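Local coordinates for nitrogenase molybdenum-iron protein alpha chain (Clostridium pasteurianum, PDB 4WES) that carries the iron-molybdenum cofactor of nitrogenase and, with the beta chain and the iron protein, reduces dinitrogen to ammonium at the cost of ATP, at residues 337-342 / 460-465; 137-142 / 163-168; 258-263 / 279-284. All coordinates share one frame; numbering follows the deposited sequence. Where two conformers were deposited one is given.

All three contacts engage edge regions of beta sheets, one in each of three sheets, and no two touch: nearest atoms are about 12 Å apart for contacts 1 and 3, about 17 Å for 2 and 3 and about 21 Å for 1 and 2. Contacts 1 and 3 are buried, pair parallel strands by backbone ladders, and run on into cofactor-binding residues, Ile-465 at homocitrate and Cys-262 at the metal cluster. Contact 2, its centre about 26 Å from the centre of the chain, is partly buried, away from the cofactor sites, with one hydrogen bond between its segments. A cysteine on a phenylalanine face marks contact 1, aliphatic packing contact 2, and a lysine ammonium gripping backbone carbonyls contact 3.

Contact 1 of 3, residues 337-342 / 460-465; sequences KTACLY and MFFAGI. With HCA (3-hydroxy-3-carboxy-adipic acid), chain E.
Cys-340 and Phe-461 face each other on neighbouring parallel strands, 338-342 and 460-462, the latter outermost in the sheet within this chain; their axes approach to 4.7 Å. The backbone polar atoms pair in a ladder. Cys-340 N donates to Met-460 O at 3.1 Å, Phe-462 N to Cys-340 O at 2.8 Å with a nearly straight N-H...O angle of 160°, and Tyr-342 N to Phe-462 O at 2.9 Å; the opening bond, Met-460 N to Thr-338 O, is weak. Ala-339 and Leu-341 make their backbone bonds to strand 361-367 instead, Thr-338 N pairs with Asp-459 OD2, Gly-464 N with Glu-467 OE1, and Phe-461 O with Ser-478 OG. Cys-340 CB sits 3.4 Å from the Phe-461 ring centroid, a CH-pi contact over the centre of the face, while SG lies obliquely to the same ring and Tyr-342 CB meets its edge. On the other side of the sheet Met-460 CG touches Ala-339 CB. Beyond the strand, Ile-465 N donates to homocitrate O3 at 2.8 Å. The chemistry thus changes along one segment: paired amides and apolar side chains within the sheet give way to a backbone N-H that binds a homocitrate carboxylate oxygen.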
loop_
_atom_site.group_PDB
_atom_site.type_symbol
_atom_site.label_atom_id
_atom_site.label_comp_id
_atom_site.label_asym_id
_atom_site.label_seq_id
_atom_site.Cartn_x
_atom_site.Cartn_y
_atom_site.Cartn_z
ATOM N N LYS A 337 21.860 -27.137 -18.193
ATOM C CA LYS A 337 21.435 -27.208 -16.809
ATOM C C LYS A 337 20.718 -28.518 -16.539
ATOM O O LYS A 337 20.313 -29.232 -17.464
ATOM C CB LYS A 337 20.547 -26.015 -16.508
ATOM C CG LYS A 337 21.316 -24.726 -16.648
ATOM C CD LYS A 337 20.505 -23.515 -16.383
ATOM C CE LYS A 337 21.234 -22.257 -16.714
ATOM N NZ LYS A 337 22.364 -22.057 -15.778
ATOM N N THR A 338 20.589 -28.859 -15.267
ATOM C CA THR A 338 19.953 -30.101 -14.843
ATOM C C THR A 338 18.707 -29.819 -14.005
ATOM O O THR A 338 18.586 -28.800 -13.320
ATOM C CB THR A 338 20.930 -30.975 -14.015
ATOM O OG1 THR A 338 21.332 -30.231 -12.870
ATOM C CG2 THR A 338 22.120 -31.387 -14.853
ATOM N N ALA A 339 17.792 -30.791 -14.049
ATOM C CA ALA A 339 16.494 -30.664 -13.392
ATOM C C ALA A 339 16.082 -31.954 -12.719
ATOM O O ALA A 339 16.442 -33.061 -13.156
ATOM C CB ALA A 339 15.432 -30.241 -14.396
ATOM N N CYS A 340 15.224 -31.795 -11.711
ATOM C CA CYS A 340 14.436 -32.893 -11.144
ATOM C C CYS A 340 12.947 -32.494 -11.249
ATOM O O CYS A 340 12.636 -31.320 -11.169
ATOM C CB CYS A 340 14.812 -33.126 -9.684
ATOM S SG CYS A 340 16.564 -33.324 -9.349
ATOM N N LEU A 341 12.100 -33.512 -11.390
ATOM C CA LEU A 341 10.653 -33.277 -11.440
ATOM C C LEU A 341 9.918 -34.187 -10.494
ATOM O O LEU A 341 10.059 -35.403 -10.573
ATOM C CB LEU A 341 10.077 -33.502 -12.841
ATOM C CG LEU A 341 10.664 -32.718 -13.975
ATOM C CD1 LEU A 341 11.812 -33.407 -14.627
ATOM C CD2 LEU A 341 9.606 -32.449 -15.032
ATOM N N TYR A 342 9.053 -33.606 -9.664
ATOM C CA TYR A 342 8.256 -34.387 -8.745
ATOM C C TYR A 342 6.868 -33.784 -8.629
ATOM O O TYR A 342 6.693 -32.770 -7.988
ATOM C CB TYR A 342 8.893 -34.505 -7.346
ATOM C CG TYR A 342 8.101 -35.434 -6.465
ATOM C CD1 TYR A 342 8.100 -36.790 -6.726
ATOM C CD2 TYR A 342 7.327 -34.962 -5.431
ATOM C CE1 TYR A 342 7.352 -37.669 -5.969
ATOM C CE2 TYR A 342 6.575 -35.839 -4.655
ATOM C CZ TYR A 342 6.585 -37.187 -4.925
ATOM O OH TYR A 342 5.861 -38.083 -4.157
ATOM N N MET A 460 17.653 -26.890 -10.902
ATOM C CA MET A 460 16.260 -26.589 -10.654
ATOM C C MET A 460 15.552 -27.866 -10.233
ATOM O O MET A 460 15.896 -28.955 -10.665
ATOM C CB MET A 460 15.622 -25.981 -11.912
ATOM C CG MET A 460 15.540 -26.929 -13.090
ATOM S SD MET A 460 15.307 -26.177 -14.700
ATOM C CE MET A 460 17.006 -25.774 -15.087
ATOM N N PHE A 461 14.504 -27.709 -9.407
ATOM C CA PHE A 461 13.750 -28.853 -8.903
ATOM C C PHE A 461 12.284 -28.454 -8.934
ATOM O O PHE A 461 11.850 -27.627 -8.160
ATOM C CB PHE A 461 14.234 -29.254 -7.500
ATOM C CG PHE A 461 13.880 -30.658 -7.092
ATOM C CD1 PHE A 461 14.849 -31.503 -6.563
ATOM C CD2 PHE A 461 12.577 -31.149 -7.220
ATOM C CE1 PHE A 461 14.531 -32.776 -6.212
ATOM C CE2 PHE A 461 12.267 -32.450 -6.876
ATOM C CZ PHE A 461 13.254 -33.256 -6.369
ATOM N N PHE A 462 11.557 -29.040 -9.893
ATOM C CA PHE A 462 10.129 -28.738 -10.072
ATOM C C PHE A 462 9.313 -29.605 -9.119
ATOM O O PHE A 462 9.481 -30.825 -9.108
ATOM C CB PHE A 462 9.710 -29.026 -11.507
ATOM C CG PHE A 462 10.386 -28.185 -12.543
ATOM C CD1 PHE A 462 11.527 -28.623 -13.187
ATOM C CD2 PHE A 462 9.881 -26.957 -12.873
ATOM C CE1 PHE A 462 12.146 -27.861 -14.142
ATOM C CE2 PHE A 462 10.500 -26.177 -13.834
ATOM C CZ PHE A 462 11.641 -26.608 -14.455
ATOM N N ALA A 463 8.378 -28.984 -8.394
ATOM C CA ALA A 463 7.562 -29.738 -7.440
ATOM C C ALA A 463 6.279 -28.966 -7.131
ATOM O O ALA A 463 5.657 -28.426 -8.074
ATOM C CB ALA A 463 8.401 -30.126 -6.202
ATOM N N GLY A 464 5.872 -28.915 -5.887
ATOM C CA GLY A 464 4.702 -28.204 -5.463
ATOM C C GLY A 464 4.983 -27.201 -4.373
ATOM O O GLY A 464 6.171 -26.872 -4.088
ATOM N N ILE A 465 3.929 -26.745 -3.719
ATOM C CA ILE A 465 4.042 -25.689 -2.743
ATOM C C ILE A 465 4.739 -26.126 -1.450
ATOM O O ILE A 465 5.363 -25.302 -0.779
ATOM C CB ILE A 465 2.637 -25.101 -2.477
ATOM C CG1 ILE A 465 2.685 -23.815 -1.676
ATOM C CG2 ILE A 465 1.726 -26.118 -1.795
ATOM C CD1 ILE A 465 3.426 -22.708 -2.310
HETATM C C1 HCA E . -4.071 -31.728 -4.402
HETATM C C2 HCA E . -4.051 -30.390 -5.147
HETATM C C3 HCA E . -2.676 -29.994 -5.680
HETATM C C4 HCA E . -1.774 -29.393 -4.585
HETATM C C5 HCA E . -0.535 -28.781 -5.264
HETATM C C6 HCA E . 0.702 -28.542 -4.452
HETATM C C7 HCA E . -2.855 -28.936 -6.771
HETATM O O1 HCA E . -3.191 -32.567 -4.637
HETATM O O2 HCA E . -4.998 -31.940 -3.603
HETATM O O3 HCA E . 1.360 -27.479 -4.675
HETATM O O4 HCA E . 1.054 -29.393 -3.605
HETATM O O5 HCA E . -2.298 -29.147 -7.871
HETATM O O6 HCA E . -3.484 -27.903 -6.502
HETATM O O7 HCA E . -2.011 -31.124 -6.222
#

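Contact 2 of 3, residues 137-142 / 163-168; sequences AAIGVY and KEIGIP
Ile-139 meets Ile-165, Ile-167 and Pro-168 where a beta-alpha-beta unit of a parallel sheet closes: strand 138-143 leads to helix 154-165, and the chain then turns into strand 169-172, outermost in the sheet within this chain. The touching parts, residues 137-139 and 165-168, run 92° apart, so the helix end and its following loop come across the start of the strand.

The tight part is small and polar. Ile-139 N donates to Pro-168 O at 3.0 Å with an N-H...O angle of 163°, and Ala-138 CA approaches that oxygen as well. This bond begins the pairing of the two strands, which continues between Ile-139 and His-170. Next to it an aliphatic group is in ordinary van der Waals packing. The CD1 atoms of Ile-139 and Ile-165 are 4.0 Å apart, and Ile-167 CD1 lies 4.1 Å from Ile-139 CG1, the side chains crossing obliquely in both pairs. Ile-167 CG1 stands between its backbone N and carbonyl carbon (chi1 64°), and CD1 beyond it reaches Ala-138 CA. Ile-139 also packs on Ile-72 of strand 69-74, and Ile-165 on His-128 and Tyr-131 of helix 120-134.

The buried side of the contact is Ala-138 and Ile-139. Their partners Ile-165, Ile-167 and Pro-168 are all partly exposed, as is Ala-137, and the side chains of Ala-137 and Pro-168 share the cover of Tyr-246. Gly-166, on the solvent side, is the first residue to leave helical geometry, with positive phi. The two segments bury 226 Å², both sides summed. At the outer margin the Pro-168 ring touches backbone, its CD 3.5 Å from Ala-137 O.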
loop_
_atom_site.group_PDB
_atom_site.type_symbol
_atom_site.label_atom_id
_atom_site.label_comp_id
_atom_site.label_asym_id
_atom_site.label_seq_id
_atom_site.Cartn_x
_atom_site.Cartn_y
_atom_site.Cartn_z
ATOM N N ALA A 137 -27.147 -26.610 -12.634
ATOM C CA ALA A 137 -27.408 -27.711 -13.544
ATOM C C ALA A 137 -27.540 -29.038 -12.800
ATOM O O ALA A 137 -28.243 -29.950 -13.223
ATOM C CB ALA A 137 -26.312 -27.787 -14.576
ATOM N N ALA A 138 -26.794 -29.152 -11.701
ATOM C CA ALA A 138 -26.693 -30.375 -10.886
ATOM C C ALA A 138 -26.057 -29.986 -9.576
ATOM O O ALA A 138 -25.453 -28.914 -9.468
ATOM C CB ALA A 138 -25.891 -31.451 -11.583
ATOM N N ILE A 139 -26.179 -30.874 -8.613
ATOM C CA ILE A 139 -25.516 -30.747 -7.310
ATOM C C ILE A 139 -24.693 -31.980 -7.072
ATOM O O ILE A 139 -25.131 -33.098 -7.366
ATOM C CB ILE A 139 -26.557 -30.525 -6.193
ATOM C CG1 ILE A 139 -27.256 -29.173 -6.416
ATOM C CG2 ILE A 139 -25.919 -30.631 -4.799
ATOM C CD1 ILE A 139 -28.459 -28.913 -5.529
ATOM N N GLY A 140 -23.463 -31.795 -6.576
ATOM C CA GLY A 140 -22.654 -32.907 -6.101
ATOM C C GLY A 140 -22.564 -32.885 -4.586
ATOM O O GLY A 140 -22.548 -31.818 -3.975
ATOM N N VAL A 141 -22.479 -34.078 -3.989
ATOM C CA VAL A 141 -22.295 -34.257 -2.563
ATOM C C VAL A 141 -21.070 -35.119 -2.364
ATOM O O VAL A 141 -21.008 -36.233 -2.898
ATOM C CB VAL A 141 -23.473 -34.988 -1.937
ATOM C CG1 VAL A 141 -23.205 -35.211 -0.451
ATOM C CG2 VAL A 141 -24.761 -34.213 -2.172
ATOM N N TYR A 142 -20.091 -34.629 -1.592
ATOM C CA TYR A 142 -18.795 -35.269 -1.497
ATOM C C TYR A 142 -18.531 -35.680 -0.051
ATOM O O TYR A 142 -18.514 -34.822 0.841
ATOM C CB TYR A 142 -17.693 -34.306 -1.992
ATOM C CG TYR A 142 -17.950 -33.926 -3.423
ATOM C CD1 TYR A 142 -17.472 -34.677 -4.475
ATOM C CD2 TYR A 142 -18.745 -32.850 -3.720
ATOM C CE1 TYR A 142 -17.779 -34.354 -5.783
ATOM C CE2 TYR A 142 -19.103 -32.522 -5.018
ATOM C CZ TYR A 142 -18.606 -33.289 -6.055
ATOM O OH TYR A 142 -18.944 -33.007 -7.366
ATOM N N LYS A 163 -35.173 -36.319 -6.537
ATOM C CA LYS A 163 -36.583 -36.501 -6.937
ATOM C C LYS A 163 -37.420 -35.301 -6.543
ATOM O O LYS A 163 -38.333 -34.910 -7.280
ATOM C CB LYS A 163 -37.110 -37.776 -6.306
ATOM C CG LYS A 163 -38.506 -38.070 -6.789
ATOM C CD LYS A 163 -39.031 -39.465 -6.481
ATOM C CE LYS A 163 -40.506 -39.577 -6.893
ATOM N NZ LYS A 163 -41.068 -40.922 -6.608
ATOM N N GLU A 164 -37.146 -34.707 -5.378
ATOM C CA GLU A 164 -37.892 -33.531 -4.924
ATOM C C GLU A 164 -37.601 -32.270 -5.746
ATOM O O GLU A 164 -38.530 -31.547 -6.135
ATOM C CB GLU A 164 -37.625 -33.268 -3.443
ATOM C CG GLU A 164 -38.165 -34.340 -2.524
ATOM C CD GLU A 164 -38.026 -33.985 -1.047
ATOM O OE1 GLU A 164 -38.104 -32.758 -0.797
ATOM O OE2 GLU A 164 -37.858 -34.875 -0.147
ATOM N N ILE A 165 -36.344 -32.004 -6.033
ATOM C CA ILE A 165 -35.964 -30.725 -6.638
ATOM C C ILE A 165 -35.948 -30.748 -8.173
ATOM O O ILE A 165 -36.022 -29.707 -8.831
ATOM C CB ILE A 165 -34.631 -30.197 -6.092
ATOM C CG1 ILE A 165 -33.440 -31.052 -6.537
ATOM C CG2 ILE A 165 -34.727 -30.034 -4.586
ATOM C CD1 ILE A 165 -32.096 -30.554 -6.024
ATOM N N GLY A 166 -35.860 -31.936 -8.768
ATOM C CA GLY A 166 -36.001 -32.051 -10.206
ATOM C C GLY A 166 -34.733 -31.833 -11.010
ATOM O O GLY A 166 -34.827 -31.618 -12.205
ATOM N N ILE A 167 -33.563 -31.889 -10.358
ATOM C CA ILE A 167 -32.269 -31.845 -11.047
ATOM C C ILE A 167 -31.425 -32.982 -10.498
ATOM O O ILE A 167 -31.698 -33.532 -9.425
ATOM C CB ILE A 167 -31.514 -30.476 -10.903
ATOM C CG1 ILE A 167 -31.136 -30.186 -9.454
ATOM C CG2 ILE A 167 -32.332 -29.370 -11.555
ATOM C CD1 ILE A 167 -30.118 -29.077 -9.336
ATOM N N PRO A 168 -30.348 -33.321 -11.217
ATOM C CA PRO A 168 -29.513 -34.429 -10.750
ATOM C C PRO A 168 -28.741 -34.060 -9.478
ATOM O O PRO A 168 -28.288 -32.906 -9.345
ATOM C CB PRO A 168 -28.557 -34.652 -11.908
ATOM C CG PRO A 168 -29.276 -34.119 -13.143
ATOM C CD PRO A 168 -29.986 -32.924 -12.576
#

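Contact 3 of 3, residues 258-263 / 279-284; sequences NLVQCH and IPWIKC. With ICS (iron-sulfur-molybdenum cluster with interstitial carbon), chain F.
A right-handed beta-alpha-beta crossover, strand 257-260, helix 263-277 and strand 281-283, brings Val-260 beside Trp-281 and Lys-283. The strands are parallel, their axes 26° apart. The ladder runs from Asn-258 N, which donates to Pro-280 O almost straight at 175°, through Ile-282 N to Asn-258 O and Val-260 N to Ile-282 O. Val-260 O accepts twice, from opposite faces of its carbonyl plane: Cys-284 N at 2.9 Å and Lys-283 NZ at 3.2 Å. The lysine chain bends about CB-CG and again about CD-CE, bringing NZ to the end of strand 257-260, where it donates to Gln-261 O at 2.7 Å and to Cys-284 O. Three carbonyls grip the ammonium. On the face of Asn-258, Val-260 and Trp-281, Val-260 CG2 meets Trp-281 CE3 obliquely at 3.5 Å; on that of Leu-259 and Ile-282, their side chains lie side by side, CD2 to CG1, and Cys-284 SG packs on Leu-259 CB, 3.7 Å away. A water joins Asn-258 ND2 to Ile-279 O, while Asn-258 OD1 accepts from Asn-211. Cys-262 occupies the N-cap of helix 263-277. Its SG is anti to the backbone N (chi1 176°) and binds iron FE1 of the iron-molybdenum cofactor at 2.3 Å.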
loop_
_atom_site.group_PDB
_atom_site.type_symbol
_atom_site.label_atom_id
_atom_site.label_comp_id
_atom_site.label_asym_id
_atom_site.label_seq_id
_atom_site.Cartn_x
_atom_site.Cartn_y
_atom_site.Cartn_z
ATOM N N ASN A 258 -11.244 -39.513 -28.377
ATOM C CA ASN A 258 -10.859 -38.998 -27.063
ATOM C C ASN A 258 -9.341 -38.806 -27.001
ATOM O O ASN A 258 -8.572 -39.682 -27.424
ATOM C CB ASN A 258 -11.276 -39.987 -25.968
ATOM C CG ASN A 258 -12.722 -39.847 -25.560
ATOM O OD1 ASN A 258 -13.228 -38.735 -25.490
ATOM N ND2 ASN A 258 -13.337 -40.960 -25.151
ATOM N N LEU A 259 -8.931 -37.660 -26.474
ATOM C CA LEU A 259 -7.519 -37.328 -26.297
ATOM C C LEU A 259 -7.232 -37.387 -24.789
ATOM O O LEU A 259 -7.802 -36.618 -24.043
ATOM C CB LEU A 259 -7.223 -35.946 -26.829
ATOM C CG LEU A 259 -7.744 -35.586 -28.218
ATOM C CD1 LEU A 259 -7.390 -34.152 -28.573
ATOM C CD2 LEU A 259 -7.287 -36.535 -29.285
ATOM N N VAL A 260 -6.299 -38.206 -24.358
ATOM C CA VAL A 260 -6.026 -38.375 -22.935
ATOM C C VAL A 260 -4.755 -37.624 -22.558
ATOM O O VAL A 260 -3.648 -38.050 -22.902
ATOM C CB VAL A 260 -5.943 -39.868 -22.576
ATOM C CG1 VAL A 260 -5.466 -40.079 -21.153
ATOM C CG2 VAL A 260 -7.294 -40.548 -22.783
ATOM N N GLN A 261 -4.920 -36.500 -21.866
ATOM C CA GLN A 261 -3.791 -35.692 -21.408
ATOM C C GLN A 261 -3.247 -36.267 -20.085
ATOM O O GLN A 261 -2.138 -36.757 -20.058
ATOM C CB GLN A 261 -4.195 -34.211 -21.272
ATOM C CG GLN A 261 -3.091 -33.282 -20.753
ATOM C CD GLN A 261 -1.927 -33.182 -21.685
ATOM O OE1 GLN A 261 -2.114 -33.001 -22.894
ATOM N NE2 GLN A 261 -0.717 -33.245 -21.136
ATOM N N CYS A 262 -4.055 -36.233 -19.038
ATOM C CA CYS A 262 -3.691 -36.893 -17.794
ATOM C C CYS A 262 -4.170 -38.344 -17.823
ATOM O O CYS A 262 -5.378 -38.608 -17.655
ATOM C CB CYS A 262 -4.298 -36.196 -16.576
ATOM S SG CYS A 262 -3.900 -37.123 -15.105
ATOM N N HIS A 263 -3.253 -39.280 -18.056
ATOM C CA HIS A 263 -3.648 -40.678 -18.061
ATOM C C HIS A 263 -4.210 -41.131 -16.723
ATOM O O HIS A 263 -5.245 -41.809 -16.650
ATOM C CB HIS A 263 -2.468 -41.563 -18.475
ATOM C CG HIS A 263 -2.757 -43.021 -18.375
ATOM N ND1 HIS A 263 -2.371 -43.791 -17.295
ATOM C CD2 HIS A 263 -3.416 -43.864 -19.217
ATOM C CE1 HIS A 263 -2.782 -45.034 -17.489
ATOM N NE2 HIS A 263 -3.432 -45.109 -18.642
ATOM N N ILE A 279 -15.846 -45.397 -28.875
ATOM C CA ILE A 279 -15.008 -44.233 -29.117
ATOM C C ILE A 279 -13.566 -44.544 -28.747
ATOM O O ILE A 279 -13.282 -44.852 -27.580
ATOM C CB ILE A 279 -15.532 -43.024 -28.341
ATOM C CG1 ILE A 279 -16.977 -42.670 -28.727
ATOM C CG2 ILE A 279 -14.604 -41.826 -28.520
ATOM C CD1 ILE A 279 -17.679 -41.781 -27.727
ATOM N N PRO A 280 -12.641 -44.462 -29.720
ATOM C CA PRO A 280 -11.227 -44.725 -29.430
ATOM C C PRO A 280 -10.606 -43.572 -28.687
ATOM O O PRO A 280 -11.119 -42.452 -28.684
ATOM C CB PRO A 280 -10.617 -44.881 -30.821
ATOM C CG PRO A 280 -11.485 -44.056 -31.704
ATOM C CD PRO A 280 -12.866 -44.119 -31.135
ATOM N N TRP A 281 -9.472 -43.844 -28.055
ATOM C CA TRP A 281 -8.696 -42.780 -27.427
ATOM C C TRP A 281 -7.243 -42.881 -27.835
ATOM O O TRP A 281 -6.754 -43.959 -28.153
ATOM C CB TRP A 281 -8.835 -42.772 -25.920
ATOM C CG TRP A 281 -8.373 -43.969 -25.127
ATOM C CD1 TRP A 281 -9.097 -45.096 -24.847
ATOM C CD2 TRP A 281 -7.105 -44.140 -24.483
ATOM N NE1 TRP A 281 -8.380 -45.926 -24.020
ATOM C CE2 TRP A 281 -7.150 -45.361 -23.788
ATOM C CE3 TRP A 281 -5.943 -43.361 -24.407
ATOM C CZ2 TRP A 281 -6.069 -45.842 -23.052
ATOM C CZ3 TRP A 281 -4.892 -43.829 -23.670
ATOM C CH2 TRP A 281 -4.974 -45.037 -22.984
ATOM N N ILE A 282 -6.564 -41.731 -27.840
ATOM C CA ILE A 282 -5.126 -41.694 -27.983
ATOM C C ILE A 282 -4.568 -40.939 -26.814
ATOM O O ILE A 282 -5.167 -39.996 -26.294
ATOM C CB ILE A 282 -4.633 -41.031 -29.294
ATOM C CG1 ILE A 282 -5.175 -39.606 -29.471
ATOM C CG2 ILE A 282 -4.955 -41.883 -30.486
ATOM C CD1 ILE A 282 -4.430 -38.839 -30.543
ATOM N N LYS A 283 -3.382 -41.363 -26.358
ATOM C CA LYS A 283 -2.637 -40.499 -25.449
ATOM C C LYS A 283 -2.221 -39.254 -26.179
ATOM O O LYS A 283 -1.771 -39.315 -27.302
ATOM C CB LYS A 283 -1.414 -41.252 -24.913
ATOM C CG LYS A 283 -0.649 -40.505 -23.808
ATOM C CD LYS A 283 -1.451 -40.461 -22.512
ATOM C CE LYS A 283 -0.831 -39.565 -21.445
ATOM N NZ LYS A 283 -0.660 -38.149 -21.864
ATOM N N CYS A 284 -2.429 -38.105 -25.562
ATOM C CA CYS A 284 -1.980 -36.827 -26.121
ATOM C C CYS A 284 -1.038 -36.138 -25.125
ATOM O O CYS A 284 -0.998 -36.473 -23.941
ATOM C CB CYS A 284 -3.148 -35.880 -26.413
ATOM S SG CYS A 284 -4.094 -35.317 -24.972
HETATM FE FE1 ICS F . -3.726 -35.494 -13.517
HETATM MO MO1 ICS F . -1.725 -31.223 -8.404
HETATM FE FE2 ICS F . -3.856 -35.042 -10.901
HETATM FE FE3 ICS F . -3.887 -32.987 -12.610
HETATM FE FE4 ICS F . -1.680 -34.432 -12.293
HETATM FE FE5 ICS F . -0.928 -32.872 -10.378
HETATM FE FE6 ICS F . -3.118 -33.431 -9.029
HETATM FE FE7 ICS F . -3.111 -31.438 -10.684
HETATM C CX ICS F . -2.734 -33.397 -11.016
HETATM S S1A ICS F . -2.484 -36.546 -11.886
HETATM S S1B ICS F . -1.050 -33.453 -8.200
HETATM S S2A ICS F . -5.489 -34.613 -12.419
HETATM S S2B ICS F . -4.405 -35.173 -8.748
HETATM S S3A ICS F . 0.445 -33.971 -11.790
HETATM S S3B ICS F . -4.073 -31.460 -8.657
HETATM S S4A ICS F . -2.527 -33.677 -14.287
HETATM S S4B ICS F . -1.039 -30.644 -10.567
HETATM S S5A ICS F . -4.370 -30.817 -12.383
HETATM O O HOH W 1 -12.254 -43.565 -25.358
#